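Local coordinates for alginase (Pseudoalteromonas, PDB 4Q8K), which cleaves the polysaccharide alginate as a lyase of polysaccharide lyase family 18, probably by beta-elimination, at residues D167-F172 / K356-N361; E206-T211 / T360-T365. One frame throughout, in Å; residues are numbered along the deposited sequence.

Interaction 1. Residues D167-F172 / K356-N361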
# COMPACT_ATOMS: atom_id res chain seq x y z
N ASP A 167 13.17 10.20 14.30
CA ASP A 167 12.91 11.28 13.36
C ASP A 167 13.08 10.92 11.89
O ASP A 167 12.66 11.65 11.04
CB ASP A 167 13.72 12.54 13.66
CG ASP A 167 15.20 12.32 13.65
OD1 ASP A 167 15.68 11.40 13.01
OD2 ASP A 167 15.90 13.08 14.32
N SER A 168 13.70 9.79 11.64
CA SER A 168 14.03 9.36 10.28
C SER A 168 13.41 8.02 9.84
O SER A 168 13.73 7.52 8.80
CB SER A 168 15.55 9.32 10.12
OG SER A 168 16.14 10.52 10.50
N THR A 169 12.51 7.46 10.64
CA THR A 169 11.98 6.13 10.35
C THR A 169 10.47 6.01 10.58
O THR A 169 9.95 6.47 11.59
CB THR A 169 12.67 5.06 11.23
OG1 THR A 169 14.08 5.30 11.26
CG2 THR A 169 12.39 3.67 10.69
N LEU A 170 9.78 5.41 9.61
CA LEU A 170 8.37 5.08 9.78
C LEU A 170 8.21 3.56 9.83
O LEU A 170 8.73 2.85 8.98
CB LEU A 170 7.53 5.64 8.63
CG LEU A 170 7.47 7.16 8.46
CD1 LEU A 170 6.70 7.52 7.20
CD2 LEU A 170 6.81 7.81 9.68
N VAL A 171 7.50 3.08 10.84
CA VAL A 171 7.24 1.65 10.97
C VAL A 171 5.74 1.40 11.00
O VAL A 171 5.05 1.88 11.90
CB VAL A 171 7.87 1.07 12.25
CG1 VAL A 171 7.30 -0.32 12.53
CG2 VAL A 171 9.38 1.02 12.12
N PHE A 172 5.25 0.64 10.03
CA PHE A 172 3.82 0.36 9.92
C PHE A 172 3.53 -1.08 10.31
O PHE A 172 3.99 -2.02 9.66
CB PHE A 172 3.32 0.64 8.50
CG PHE A 172 3.56 2.05 8.03
CD1 PHE A 172 2.67 3.07 8.36
CD2 PHE A 172 4.68 2.37 7.29
CE1 PHE A 172 2.88 4.37 7.94
CE2 PHE A 172 4.90 3.68 6.87
CZ PHE A 172 4.01 4.67 7.19
N LYS A 356 5.64 -6.06 9.21
CA LYS A 356 6.24 -4.77 9.54
C LYS A 356 6.84 -4.16 8.29
O LYS A 356 7.79 -4.69 7.73
CB LYS A 356 7.32 -4.95 10.61
CG LYS A 356 8.01 -3.64 10.99
CD LYS A 356 9.21 -3.87 11.89
CE LYS A 356 8.77 -4.36 13.26
NZ LYS A 356 9.91 -4.39 14.22
N VAL A 357 6.27 -3.04 7.86
CA VAL A 357 6.84 -2.26 6.76
C VAL A 357 7.58 -1.05 7.33
O VAL A 357 7.00 -0.20 8.00
CB VAL A 357 5.76 -1.82 5.75
CG1 VAL A 357 6.37 -0.91 4.66
CG2 VAL A 357 5.10 -3.03 5.10
N THR A 358 8.88 -0.99 7.06
CA THR A 358 9.72 0.10 7.56
C THR A 358 10.13 0.99 6.40
O THR A 358 10.69 0.52 5.42
CB THR A 358 11.00 -0.45 8.24
OG1 THR A 358 10.63 -1.31 9.32
CG2 THR A 358 11.85 0.69 8.78
N MET A 359 9.84 2.28 6.51
CA MET A 359 10.16 3.20 5.44
C MET A 359 11.14 4.27 5.89
O MET A 359 10.93 4.92 6.91
CB MET A 359 8.89 3.86 4.89
CG MET A 359 7.99 2.90 4.16
SD MET A 359 6.68 3.72 3.27
CE MET A 359 5.61 2.34 2.88
N THR A 360 12.21 4.43 5.12
CA THR A 360 13.25 5.40 5.38
C THR A 360 13.53 6.18 4.09
O THR A 360 12.99 5.84 3.02
CB THR A 360 14.55 4.72 5.83
OG1 THR A 360 14.89 3.68 4.90
CG2 THR A 360 14.39 4.11 7.23
N ASN A 361 14.36 7.21 4.19
CA ASN A 361 14.66 8.07 3.04
C ASN A 361 13.38 8.41 2.30
O ASN A 361 13.26 8.19 1.09
CB ASN A 361 15.62 7.38 2.08
CG ASN A 361 16.92 6.98 2.74
OD1 ASN A 361 17.47 5.92 2.45
ND2 ASN A 361 17.42 7.83 3.63
O HOH W 1 15.63 8.32 6.65

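Interaction 2. Residues E206-T211 / T360-T365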
# COMPACT_ATOMS: atom_id res chain seq x y z
N GLU A 206 2.44 14.55 -8.25
CA GLU A 206 2.92 13.99 -6.99
C GLU A 206 4.05 13.03 -7.19
O GLU A 206 4.04 12.26 -8.10
CB GLU A 206 1.90 13.12 -6.32
CG GLU A 206 0.58 13.67 -6.04
CD GLU A 206 -0.36 12.55 -5.60
OE1 GLU A 206 -0.37 12.29 -4.41
OE2 GLU A 206 -1.04 12.00 -6.45
N VAL A 207 4.98 13.06 -6.27
CA VAL A 207 6.06 12.10 -6.26
C VAL A 207 6.20 11.57 -4.84
O VAL A 207 6.35 12.35 -3.90
CB VAL A 207 7.39 12.76 -6.66
CG1 VAL A 207 8.53 11.76 -6.56
CG2 VAL A 207 7.30 13.35 -8.07
N PHE A 208 6.14 10.25 -4.69
CA PHE A 208 6.44 9.61 -3.42
C PHE A 208 7.60 8.67 -3.64
O PHE A 208 7.60 7.88 -4.59
CB PHE A 208 5.22 8.84 -2.88
CG PHE A 208 5.51 8.05 -1.63
CD1 PHE A 208 5.37 8.63 -0.38
CD2 PHE A 208 5.90 6.72 -1.69
CE1 PHE A 208 5.63 7.90 0.78
CE2 PHE A 208 6.16 5.99 -0.55
CZ PHE A 208 6.02 6.59 0.70
N GLU A 209 8.61 8.77 -2.78
CA GLU A 209 9.73 7.85 -2.82
C GLU A 209 10.06 7.40 -1.41
O GLU A 209 9.97 8.19 -0.47
CB GLU A 209 10.96 8.49 -3.47
CG GLU A 209 12.12 7.52 -3.67
CD GLU A 209 13.11 7.96 -4.74
OE1 GLU A 209 13.01 9.10 -5.23
OE2 GLU A 209 13.99 7.14 -5.09
N ALA A 210 10.42 6.13 -1.27
CA ALA A 210 10.81 5.58 0.01
C ALA A 210 11.71 4.36 -0.18
O ALA A 210 11.62 3.65 -1.18
CB ALA A 210 9.57 5.21 0.81
N THR A 211 12.60 4.17 0.78
CA THR A 211 13.35 2.94 0.93
C THR A 211 12.50 2.05 1.85
O THR A 211 12.19 2.43 2.99
CB THR A 211 14.72 3.22 1.57
OG1 THR A 211 15.52 3.97 0.64
CG2 THR A 211 15.45 1.94 1.93
N THR A 360 12.21 4.43 5.12
CA THR A 360 13.25 5.40 5.38
C THR A 360 13.53 6.18 4.09
O THR A 360 12.99 5.84 3.02
CB THR A 360 14.55 4.72 5.83
OG1 THR A 360 14.89 3.68 4.90
CG2 THR A 360 14.39 4.11 7.23
N ASN A 361 14.36 7.21 4.19
CA ASN A 361 14.66 8.07 3.04
C ASN A 361 13.38 8.41 2.30
O ASN A 361 13.26 8.19 1.09
CB ASN A 361 15.62 7.38 2.08
CG ASN A 361 16.92 6.98 2.74
OD1 ASN A 361 17.47 5.92 2.45
ND2 ASN A 361 17.42 7.83 3.63
N VAL A 362 12.40 8.93 3.03
CA VAL A 362 11.10 9.19 2.47
C VAL A 362 11.00 10.61 1.93
O VAL A 362 11.46 11.55 2.58
CB VAL A 362 10.01 8.97 3.53
CG1 VAL A 362 8.63 9.19 2.94
CG2 VAL A 362 10.15 7.57 4.11
N SER A 363 10.40 10.76 0.76
CA SER A 363 10.05 12.09 0.26
C SER A 363 8.66 12.10 -0.36
O SER A 363 8.18 11.10 -0.88
CB SER A 363 11.10 12.61 -0.72
OG SER A 363 11.24 11.74 -1.82
N TYR A 364 7.99 13.22 -0.24
CA TYR A 364 6.71 13.41 -0.88
C TYR A 364 6.59 14.83 -1.36
O TYR A 364 6.83 15.74 -0.64
CB TYR A 364 5.55 13.09 0.06
CG TYR A 364 4.23 13.24 -0.60
CD1 TYR A 364 3.75 12.30 -1.47
CD2 TYR A 364 3.46 14.34 -0.37
CE1 TYR A 364 2.53 12.46 -2.06
CE2 TYR A 364 2.26 14.51 -0.96
CZ TYR A 364 1.79 13.59 -1.81
OH TYR A 364 0.60 13.81 -2.41
N THR A 365 6.23 14.99 -2.62
CA THR A 365 5.92 16.31 -3.14
C THR A 365 4.60 16.29 -3.83
O THR A 365 4.23 15.33 -4.44
CB THR A 365 6.97 16.82 -4.14
OG1 THR A 365 6.82 16.12 -5.36
CG2 THR A 365 8.33 16.63 -3.67
O HOH W 2 9.14 12.81 -3.33
O HOH W 3 13.55 1.26 5.17
O HOH W 4 14.35 6.20 -0.99

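Interaction 1. Residues D167-F172 / K356-N361
Phe172 and Met359 meet on the buried side of two neighbouring antiparallel strands, where their side chains cross at about a right angle. Met359 SD approaches Phe172 CE2 at 4.0 Å and lies 5.2 Å from the centroid of the Phe172 ring, an oblique Met-aromatic contact. Phe172 holds CG beside its own backbone N (chi1 -58°), and CD2 of its ring lies 3.5 Å from Val357 O. Val357 O meets the ring near its plane and also accepts a hydrogen bond from Phe172 N, 2.8 Å away. Reciprocal backbone bonds join Phe172 to Val357 and Leu170 to Met359, and in both pairs the CB atoms lie close on this same face.

The other face is partly exposed, and each residue there has less surface buried than Phe172 or Met359. Val171 CG1 lies 3.7 Å from Lys356 CG, where the two side chains cross at a slant before the lysine bends at chi3 (-69°), while Val171 CG2 runs beside Thr358 OG1. An alanine at Val171 removes both methyls and would probably leave a gap beside Lys356 and Thr358, their side chains freer to turn. Thr169 and Thr358 touch through CG2 methyls 3.6 Å apart, and Thr169 OG1 turns to Asp166. Beyond this point the strands part, and a water bridges Ser168 O and Asn361 N.

The pair lies within a seven-stranded sheet: strand 164-166 flanks 169-172, strand 204-216 flanks 355-368, and Phe319 of strand 316-319, in the second sheet, packs on Leu170 and Met359.

Interaction 2. Residues E206-T211 / T360-T365
Tyr364 reaches across to Glu206 and donates its hydroxyl proton, Tyr364 OH lying 2.7 Å from Glu206 OE1. The oxygen is met through its anti lone pair and sits in the plane of the phenol ring, at its edge, whereas the carboxylate as a whole is turned 83° against that ring. CG of Tyr364 is anti to the backbone N (chi1 -178°), and the ring meets Phe208 edge-on, Tyr364 CD1 lying 4.0 Å from Phe208 CB, with the two side chains crossing at about a right angle. Arg366 also bonds the hydroxyl, and His227 and Asn291 hold Glu206 OE2, so both ends of this buried polar pair have further partners.

Thr211 fills the opposite end of the contact. Its CB lies 3.4 Å from Thr360 OG1, and its hydroxyl runs beside the Asn361 side chain, with Thr211 OG1 and Asn361 OD1 at 3.3 Å in a long hydrogen bond that is not settled, since the hydroxyl could turn its proton elsewhere. A water ties Thr211 OG1 to Asn361 O, and a second joins Thr211 O to Thr360 OG1.

Val207, on the same more exposed face as Thr211, lies side by side with Thr365, its CB 3.6 Å from Thr365 OG1. Backbone bonds link Val207 with Thr365, Glu209 with Ser363 and Thr211 with Thr360.

Between the last two pairs Ala210 faces both Asn361 and Val362, so the register slips by one: a beta bulge, at the corner the chain turns at Asn361. With Phe208 and Tyr364 directed onto Phe317 of strand 316-319, the pairing is consistent with the two-sheet beta-jelly roll of concanavalin-like alginate lyases.

From the N terminus the chain first lays down 167-172, then 206-211, and reaches the shared partner strand 355-368 only near its end. Interaction 1 closes a loop of 183 residues and interaction 2 one of 148; 206-211 lies inside the first loop, but its partner 360-365 follows 356-361, so the two connections cross. Thr360 and Asn361 belong to both, at the corner where one contact gives way to the other. Strand 355-368 thereby stands between strands 169-172 and 204-216, joining two strands from the first part of the modelled chain to the last strand in one sheet. Met359 of interaction 1 also packs against Phe208 and Ala210 of interaction 2.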